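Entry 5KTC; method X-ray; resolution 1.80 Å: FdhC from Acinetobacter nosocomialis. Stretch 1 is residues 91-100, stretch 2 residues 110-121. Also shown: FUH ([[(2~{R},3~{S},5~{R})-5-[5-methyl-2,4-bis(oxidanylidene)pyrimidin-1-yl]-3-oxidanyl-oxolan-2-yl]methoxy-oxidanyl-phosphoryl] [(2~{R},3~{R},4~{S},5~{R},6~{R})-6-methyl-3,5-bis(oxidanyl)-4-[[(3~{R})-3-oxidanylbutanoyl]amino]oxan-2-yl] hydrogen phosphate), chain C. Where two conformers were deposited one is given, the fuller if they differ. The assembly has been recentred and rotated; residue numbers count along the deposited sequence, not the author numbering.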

ATOM      1  N   SER A  91      12.287  10.554   1.568  1.00 18.40           N
ATOM      2  CA  SER A  91      10.824  10.380   1.499  1.00 17.16           C
ATOM      3  C   SER A  91      10.400   9.437   0.408  1.00 15.50           C
ATOM      4  O   SER A  91      11.066   9.319  -0.665  1.00 15.78           O
ATOM      5  N   PHE A  92       9.325   8.689   0.674  1.00 13.12           N
ATOM      6  CA  PHE A  92       8.732   7.847  -0.364  1.00 12.70           C
ATOM      7  C   PHE A  92       7.265   8.187  -0.457  1.00 11.97           C
ATOM      8  O   PHE A  92       6.699   8.578   0.507  1.00 11.74           O
ATOM      9  N   CYS A  93       6.701   8.074  -1.653  1.00 12.49           N
ATOM     10  CA  CYS A  93       5.251   8.076  -1.817  1.00 12.34           C
ATOM     11  C   CYS A  93       4.685   6.630  -1.801  1.00 11.50           C
ATOM     12  O   CYS A  93       5.373   5.670  -2.162  1.00 12.92           O
ATOM     13  N   TRP A  94       3.416   6.504  -1.444  1.00 11.00           N
ATOM     14  CA  TRP A  94       2.725   5.253  -1.649  1.00 11.18           C
ATOM     15  C   TRP A  94       1.286   5.503  -2.082  1.00 10.45           C
ATOM     16  O   TRP A  94       0.729   6.612  -1.950  1.00 10.41           O
ATOM     17  N   GLY A  95       0.732   4.464  -2.644  1.00 10.52           N
ATOM     18  CA  GLY A  95      -0.575   4.545  -3.257  1.00 10.50           C
ATOM     19  C   GLY A  95      -0.815   3.381  -4.178  1.00 11.31           C
ATOM     20  O   GLY A  95      -0.423   2.232  -3.869  1.00 11.46           O
ATOM     21  N   SER A  96      -1.472   3.640  -5.310  1.00 10.28           N
ATOM     22  CA  SER A  96      -2.042   2.561  -6.118  1.00 10.82           C
ATOM     23  C   SER A  96      -2.734   1.479  -5.270  1.00 10.58           C
ATOM     24  O   SER A  96      -2.585   0.259  -5.517  1.00 11.40           O
ATOM     25  N   TRP A  97      -3.473   1.934  -4.274  1.00 10.56           N
ATOM     26  CA  TRP A  97      -3.839   1.077  -3.143  1.00 11.47           C
ATOM     27  C   TRP A  97      -5.270   0.664  -3.402  1.00 12.54           C
ATOM     28  O   TRP A  97      -6.207   1.502  -3.326  1.00 11.88           O
ATOM     29  N   ILE A  98      -5.441  -0.612  -3.728  1.00 11.89           N
ATOM     30  CA  ILE A  98      -6.731  -1.133  -4.156  1.00 12.44           C
ATOM     31  C   ILE A  98      -6.952  -2.511  -3.544  1.00 13.04           C
ATOM     32  O   ILE A  98      -6.057  -3.353  -3.558  1.00 12.17           O
ATOM     33  N   LEU A  99      -8.140  -2.708  -2.985  1.00 13.64           N
ATOM     34  CA  LEU A  99      -8.539  -4.042  -2.482  1.00 15.34           C
ATOM     35  C   LEU A  99      -9.916  -4.422  -3.076  1.00 16.17           C
ATOM     36  O   LEU A  99     -10.817  -3.582  -3.065  1.00 15.43           O
ATOM     37  N   ASN A 100     -10.074  -5.660  -3.538  1.00 16.17           N
ATOM     38  CA  ASN A 100     -11.350  -6.037  -4.199  1.00 18.00           C
ATOM     39  C   ASN A 100     -12.267  -6.701  -3.183  1.00 19.04           C
ATOM     40  O   ASN A 100     -11.907  -6.820  -2.003  1.00 18.17           O
ATOM     41  N   GLU A 110      -3.764  -4.182   7.441  1.00 12.88           N
ATOM     42  CA  GLU A 110      -2.530  -4.959   7.361  1.00 13.04           C
ATOM     43  C   GLU A 110      -1.576  -4.447   6.240  1.00 12.21           C
ATOM     44  O   GLU A 110      -0.358  -4.329   6.402  1.00 11.10           O
ATOM     45  N   SER A 111      -2.193  -4.196   5.097  1.00 11.97           N
ATOM     46  CA  SER A 111      -1.420  -3.753   3.889  1.00 11.51           C
ATOM     47  C   SER A 111      -0.808  -2.378   4.117  1.00 10.73           C
ATOM     48  O   SER A 111       0.384  -2.174   3.812  1.00 11.82           O
ATOM     49  N   ALA A 112      -1.549  -1.457   4.751  1.00 11.00           N
ATOM     50  CA  ALA A 112      -0.968  -0.164   5.073  1.00 11.43           C
ATOM     51  C   ALA A 112       0.287  -0.318   6.009  1.00 11.90           C
ATOM     52  O   ALA A 112       1.378   0.268   5.776  1.00 10.42           O
ATOM     53  N   LEU A 113       0.145  -1.182   7.022  1.00 12.45           N
ATOM     54  CA  LEU A 113       1.207  -1.389   7.945  1.00 12.82           C
ATOM     55  C   LEU A 113       2.417  -1.996   7.268  1.00 11.90           C
ATOM     56  O   LEU A 113       3.539  -1.659   7.599  1.00 13.24           O
ATOM     57  N   LEU A 114       2.202  -2.881   6.310  1.00 11.55           N
ATOM     58  CA  LEU A 114       3.283  -3.541   5.679  1.00 11.26           C
ATOM     59  C   LEU A 114       3.952  -2.557   4.765  1.00 11.40           C
ATOM     60  O   LEU A 114       5.173  -2.600   4.600  1.00 11.87           O
ATOM     61  N   VAL A 115       3.179  -1.678   4.155  1.00 11.40           N
ATOM     62  CA  VAL A 115       3.829  -0.561   3.373  1.00 11.73           C
ATOM     63  C   VAL A 115       4.819   0.206   4.208  1.00 11.51           C
ATOM     64  O   VAL A 115       5.940   0.490   3.749  1.00 10.94           O
ATOM     65  N   TYR A 116       4.380   0.616   5.402  1.00 11.57           N
ATOM     66  CA  TYR A 116       5.260   1.375   6.261  1.00 11.64           C
ATOM     67  C   TYR A 116       6.454   0.546   6.766  1.00 12.53           C
ATOM     68  O   TYR A 116       7.530   1.104   6.928  1.00 13.79           O
ATOM     69  N   GLU A 117       6.271  -0.741   7.022  1.00 12.80           N
ATOM     70  CA  GLU A 117       7.385  -1.677   7.355  0.50 13.11           C
ATOM     71  C   GLU A 117       8.415  -1.610   6.182  1.00 13.10           C
ATOM     72  O   GLU A 117       9.624  -1.439   6.372  1.00 12.79           O
ATOM     73  N   ALA A 118       7.907  -1.727   4.960  1.00 13.82           N
ATOM     74  CA  ALA A 118       8.796  -1.751   3.791  1.00 14.45           C
ATOM     75  C   ALA A 118       9.557  -0.460   3.650  1.00 15.84           C
ATOM     76  O   ALA A 118      10.807  -0.435   3.452  1.00 17.52           O
ATOM     77  N   GLY A 119       8.830   0.645   3.756  1.00 14.80           N
ATOM     78  CA  GLY A 119       9.415   1.939   3.508  1.00 14.17           C
ATOM     79  C   GLY A 119      10.341   2.384   4.593  1.00 14.49           C
ATOM     80  O   GLY A 119      11.419   2.801   4.316  1.00 14.66           O
ATOM     81  N   PHE A 120       9.924   2.270   5.845  1.00 16.98           N
ATOM     82  CA  PHE A 120      10.703   2.821   6.950  1.00 17.90           C
ATOM     83  C   PHE A 120      11.775   1.862   7.429  1.00 22.33           C
ATOM     84  O   PHE A 120      12.906   2.293   7.696  1.00 23.37           O
ATOM     85  N   SER A 121      11.462   0.567   7.556  1.00 23.32           N
ATOM     86  CA  SER A 121      12.508  -0.324   8.024  1.00 25.33           C
ATOM     87  C   SER A 121      13.256  -1.072   6.854  1.00 23.51           C
ATOM     88  O   SER A 121      14.469  -0.969   6.784  1.00 26.03           O
TER

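Strand 91-99 runs nearly antiparallel to helix 110-121, with N-to-C directions 157° apart and axes approaching to 9.6 Å, a gap filled largely by aromatic side chains. From the strand, F92, W94, W97 and L99 direct their CA-to-CB bonds toward the helix; S111 and V115 point back, while A112, Y116 and F120 leave sideways.

The polar evidence is two indole hydrogen bonds. W94 (chi1 p, chi2 -80°) donates from NE1 to Y116 OH at 3.0 Å, with an N-H...acceptor angle of 142°; Y116, chi1 m, brings its end nearer the strand than its CB direction suggests. W97 adopts t, and its NE1 donates to S111 OG, also at 3.0 Å but straighter, at 165°. S111 is p.

Contacts over ring faces are closely defined. V115 (t) places CG1 3.8 Å from the centroid of the W94 five-membered ring, 21° off its normal. G119 CA lies 4.1 Å from the F92 ring centroid, 25° off the normal. An ideal CB on G119 would fall 2.4 Å from F92 CZ, so the close approach depends on glycine. F92 (p) also turns its edge to the face of F120 (m): centroids are 5.5 Å apart and planes meet at 73°.

Apolar contacts fill the remainder. V115 CG1 also lies 4.0 Å from F92 CE2, bridging two strand aromatics, and A112 CB likewise meets two, W94 CH2 at 3.9 Å and W97 CZ2 at 4.2 Å.

The ligand FUH covers the W94 face opposite V115, its C4 lying 3.5 Å from W94 CE2, so the indole is sandwiched. S96, outside the helix contact, hydrogen-bonds FUH through N to O5 (3.0 Å) and OG to O8 (2.5 Å); W97 N to FUH O1 is weak at 3.4 Å.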

ATOM      1  CB  SER A  91      10.103  11.725   1.370  1.00 19.25           C
ATOM      2  OG  SER A  91      10.347  12.259   0.104  1.00 17.86           O
ATOM      3  CB  PHE A  92       8.917   6.325  -0.117  1.00 13.34           C
ATOM      4  CG  PHE A  92       8.132   5.772   1.038  1.00 13.29           C
ATOM      5  CD1 PHE A  92       8.589   5.891   2.352  1.00 12.77           C
ATOM      6  CD2 PHE A  92       6.937   5.105   0.825  1.00 12.75           C
ATOM      7  CE1 PHE A  92       7.859   5.390   3.416  1.00 11.83           C
ATOM      8  CE2 PHE A  92       6.211   4.608   1.901  1.00 13.13           C
ATOM      9  CZ  PHE A  92       6.687   4.724   3.188  1.00 11.83           C
ATOM     10  CB  CYS A  93       4.831   8.759  -3.129  1.00 11.79           C
ATOM     11  SG  CYS A  93       5.417  10.508  -3.210  1.00 12.07           S
ATOM     12  CB  TRP A  94       2.789   4.323  -0.436  1.00 10.49           C
ATOM     13  CG  TRP A  94       1.925   4.591   0.748  1.00 11.25           C
ATOM     14  CD1 TRP A  94       2.134   5.495   1.740  1.00 11.36           C
ATOM     15  CD2 TRP A  94       0.739   3.856   1.112  1.00 11.23           C
ATOM     16  NE1 TRP A  94       1.131   5.379   2.695  1.00 13.16           N
ATOM     17  CE2 TRP A  94       0.303   4.345   2.353  1.00 11.64           C
ATOM     18  CE3 TRP A  94       0.031   2.805   0.513  1.00 10.94           C
ATOM     19  CZ2 TRP A  94      -0.839   3.830   3.010  1.00 12.20           C
ATOM     20  CZ3 TRP A  94      -1.094   2.272   1.186  1.00 11.44           C
ATOM     21  CH2 TRP A  94      -1.518   2.795   2.406  1.00 11.81           C
ATOM     22  CB  SER A  96      -1.039   1.945  -7.096  1.00 10.42           C
ATOM     23  OG  SER A  96      -0.335   2.894  -7.874  1.00 10.15           O
ATOM     24  CB  TRP A  97      -3.773   1.839  -1.874  1.00 11.27           C
ATOM     25  CG  TRP A  97      -3.983   1.037  -0.622  1.00 11.94           C
ATOM     26  CD1 TRP A  97      -3.622  -0.253  -0.384  1.00 11.28           C
ATOM     27  CD2 TRP A  97      -4.562   1.534   0.589  1.00 11.04           C
ATOM     28  NE1 TRP A  97      -3.949  -0.586   0.923  1.00 12.38           N
ATOM     29  CE2 TRP A  97      -4.505   0.495   1.539  1.00 11.36           C
ATOM     30  CE3 TRP A  97      -5.129   2.764   0.953  1.00 11.61           C
ATOM     31  CZ2 TRP A  97      -5.020   0.623   2.811  1.00 11.77           C
ATOM     32  CZ3 TRP A  97      -5.647   2.911   2.251  1.00 11.68           C
ATOM     33  CH2 TRP A  97      -5.553   1.835   3.174  1.00 12.47           C
ATOM     34  CB  ILE A  98      -6.881  -1.271  -5.673  1.00 12.44           C
ATOM     35  CG1 ILE A  98      -6.423   0.002  -6.430  1.00 12.52           C
ATOM     36  CG2 ILE A  98      -8.340  -1.493  -5.987  1.00 12.99           C
ATOM     37  CD1 ILE A  98      -6.137  -0.138  -7.893  1.00 13.03           C
ATOM     38  CB  LEU A  99      -8.615  -4.007  -0.970  1.00 14.64           C
ATOM     39  CG  LEU A  99      -7.275  -3.963  -0.224  1.00 14.41           C
ATOM     40  CD1 LEU A  99      -7.525  -3.714   1.242  1.00 14.43           C
ATOM     41  CD2 LEU A  99      -6.443  -5.233  -0.388  1.00 14.53           C
ATOM     42  CB  ASN A 100     -11.110  -6.943  -5.422  1.00 17.87           C
ATOM     43  CG  ASN A 100     -10.492  -8.286  -5.087  1.00 19.63           C
ATOM     44  OD1 ASN A 100     -10.585  -8.804  -3.987  1.00 17.87           O
ATOM     45  ND2 ASN A 100      -9.784  -8.847  -6.070  1.00 23.95           N
ATOM     46  CB  GLU A 110      -2.875  -6.435   7.053  1.00 14.16           C
ATOM     47  CG  GLU A 110      -3.631  -7.137   8.194  1.00 16.60           C
ATOM     48  CD  GLU A 110      -3.910  -8.605   7.959  1.00 18.46           C
ATOM     49  OE1 GLU A 110      -3.356  -9.244   7.055  1.00 20.94           O
ATOM     50  OE2 GLU A 110      -4.652  -9.141   8.771  1.00 19.11           O
ATOM     51  CB  SER A 111      -2.275  -3.826   2.629  1.00 10.90           C
ATOM     52  OG  SER A 111      -3.411  -3.019   2.656  1.00 10.87           O
ATOM     53  CB  ALA A 112      -2.029   0.799   5.689  1.00 12.03           C
ATOM     54  CB  LEU A 113       0.757  -2.266   9.147  1.00 13.38           C
ATOM     55  CG  LEU A 113      -0.318  -1.606   9.988  1.00 14.06           C
ATOM     56  CD1 LEU A 113      -0.977  -2.663  10.910  1.00 14.10           C
ATOM     57  CD2 LEU A 113       0.289  -0.411  10.764  1.00 14.30           C
ATOM     58  CB  LEU A 114       2.797  -4.762   4.927  1.00 12.05           C
ATOM     59  CG  LEU A 114       2.378  -5.980   5.783  1.00 12.78           C
ATOM     60  CD1 LEU A 114       1.771  -7.056   4.881  1.00 13.10           C
ATOM     61  CD2 LEU A 114       3.534  -6.517   6.618  1.00 12.53           C
ATOM     62  CB  VAL A 115       2.825   0.404   2.742  1.00 11.36           C
ATOM     63  CG1 VAL A 115       3.491   1.738   2.326  1.00 11.99           C
ATOM     64  CG2 VAL A 115       2.061  -0.296   1.625  1.00 10.93           C
ATOM     65  CB  TYR A 116       4.452   1.991   7.434  1.00 12.00           C
ATOM     66  CG  TYR A 116       3.427   2.991   6.967  1.00 11.95           C
ATOM     67  CD1 TYR A 116       3.777   4.024   6.065  1.00 12.54           C
ATOM     68  CD2 TYR A 116       2.127   2.992   7.435  1.00 13.15           C
ATOM     69  CE1 TYR A 116       2.883   4.983   5.676  1.00 12.27           C
ATOM     70  CE2 TYR A 116       1.208   3.919   6.994  1.00 12.86           C
ATOM     71  CZ  TYR A 116       1.596   4.926   6.131  1.00 12.78           C
ATOM     72  OH  TYR A 116       0.722   5.870   5.659  1.00 11.68           O
ATOM     73  CB  GLU A 117       6.803  -3.120   7.603  0.50 14.04           C
ATOM     74  CG  GLU A 117       7.513  -4.070   8.590  0.50 15.40           C
ATOM     75  CD  GLU A 117       6.884  -5.492   8.716  0.50 16.25           C
ATOM     76  OE1 GLU A 117       7.555  -6.421   8.217  0.50 17.50           O
ATOM     77  OE2 GLU A 117       5.766  -5.727   9.301  0.50 14.49           O
ATOM     78  CB  ALA A 118       8.012  -2.051   2.550  1.00 14.95           C
ATOM     79  CB  PHE A 120       9.803   3.219   8.119  1.00 17.05           C
ATOM     80  CG  PHE A 120       8.879   4.328   7.821  1.00 16.29           C
ATOM     81  CD1 PHE A 120       9.343   5.546   7.367  1.00 15.57           C
ATOM     82  CD2 PHE A 120       7.531   4.185   8.040  1.00 15.83           C
ATOM     83  CE1 PHE A 120       8.464   6.576   7.144  1.00 16.49           C
ATOM     84  CE2 PHE A 120       6.653   5.225   7.805  1.00 15.54           C
ATOM     85  CZ  PHE A 120       7.089   6.406   7.365  1.00 14.85           C
ATOM     86  CB  SER A 121      12.003  -1.162   9.166  1.00 27.30           C
ATOM     87  OG  SER A 121      11.499  -2.329   8.629  1.00 36.86           O
TER
HETATM   88  O1  FUH C 202      -3.552   5.270  -3.459  1.00 12.43           O
HETATM   89  C1  FUH C 202      -3.303   6.424  -3.128  1.00 13.14           C
HETATM   90  C2  FUH C 202      -2.844   6.796  -1.757  1.00 12.66           C
HETATM   91  C3  FUH C 202      -3.259   5.787  -0.718  1.00 13.48           C
HETATM   92  O2  FUH C 202      -4.549   6.118  -0.144  1.00 13.17           O
HETATM   93  C4  FUH C 202      -2.283   5.775   0.432  1.00 13.75           C
HETATM   94  N1  FUH C 202      -3.390   7.484  -4.027  1.00 13.50           N
HETATM   95  C5  FUH C 202      -3.497   7.222  -5.466  1.00 13.92           C
HETATM   96  C6  FUH C 202      -4.579   8.103  -6.118  1.00 15.28           C
HETATM   97  O3  FUH C 202      -4.265   9.401  -5.841  1.00 18.96           O
HETATM   98  C7  FUH C 202      -4.601   8.024  -7.627  1.00 15.92           C
HETATM   99  C8  FUH C 202      -5.468   9.105  -8.316  1.00 17.19           C
HETATM  100  O4  FUH C 202      -3.272   8.173  -8.157  1.00 15.76           O
HETATM  101  C9  FUH C 202      -2.157   7.491  -6.127  1.00 13.56           C
HETATM  102  O5  FUH C 202      -1.153   6.554  -5.707  1.00 13.47           O
HETATM  103  C10 FUH C 202      -2.273   7.310  -7.587  1.00 14.50           C
HETATM  104  O6  FUH C 202      -2.616   5.952  -7.818  1.00 13.15           O
HETATM  105  P1  FUH C 202      -2.541   5.304  -9.245  1.00 12.94           P
HETATM  106  O7  FUH C 202      -3.739   5.598 -10.069  1.00 12.74           O
HETATM  107  O8  FUH C 202      -2.425   3.808  -8.952  1.00 13.19           O
HETATM  108  O9  FUH C 202      -1.140   5.597  -9.939  1.00 15.52           O
HETATM  109  P2  FUH C 202      -0.608   6.845 -10.789  1.00 14.82           P
HETATM  110  O10 FUH C 202       0.694   7.252 -10.189  1.00 15.82           O
HETATM  111  O11 FUH C 202      -1.689   7.914 -10.724  1.00 16.61           O
HETATM  112  O12 FUH C 202      -0.450   6.139 -12.182  1.00 15.70           O
HETATM  113  C11 FUH C 202       0.458   6.671 -13.152  1.00 17.17           C
HETATM  114  C12 FUH C 202      -0.055   6.305 -14.522  1.00 17.01           C
HETATM  115  C13 FUH C 202      -1.565   6.561 -14.711  1.00 19.62           C
HETATM  116  O13 FUH C 202      -1.876   6.971 -16.055  1.00 19.23           O
HETATM  117  C14 FUH C 202      -2.217   5.197 -14.532  1.00 17.73           C
HETATM  118  C15 FUH C 202      -1.131   4.284 -15.046  1.00 17.28           C
HETATM  119  O14 FUH C 202       0.147   4.908 -14.758  1.00 16.92           O
HETATM  120  N2  FUH C 202      -1.007   2.965 -14.387  1.00 17.84           N
HETATM  121  C16 FUH C 202      -0.644   2.864 -13.078  1.00 18.06           C
HETATM  122  C17 FUH C 202      -0.469   1.608 -12.495  1.00 18.27           C
HETATM  123  C18 FUH C 202      -0.051   1.444 -11.050  1.00 18.23           C
HETATM  124  C19 FUH C 202      -0.722   0.466 -13.317  1.00 17.14           C
HETATM  125  O15 FUH C 202      -0.521  -0.721 -12.829  1.00 15.24           O
HETATM  126  N3  FUH C 202      -1.077   0.595 -14.602  1.00 15.91           N
HETATM  127  C20 FUH C 202      -1.171   1.823 -15.123  1.00 17.78           C
HETATM  128  O16 FUH C 202      -1.548   1.944 -16.384  1.00 17.96           O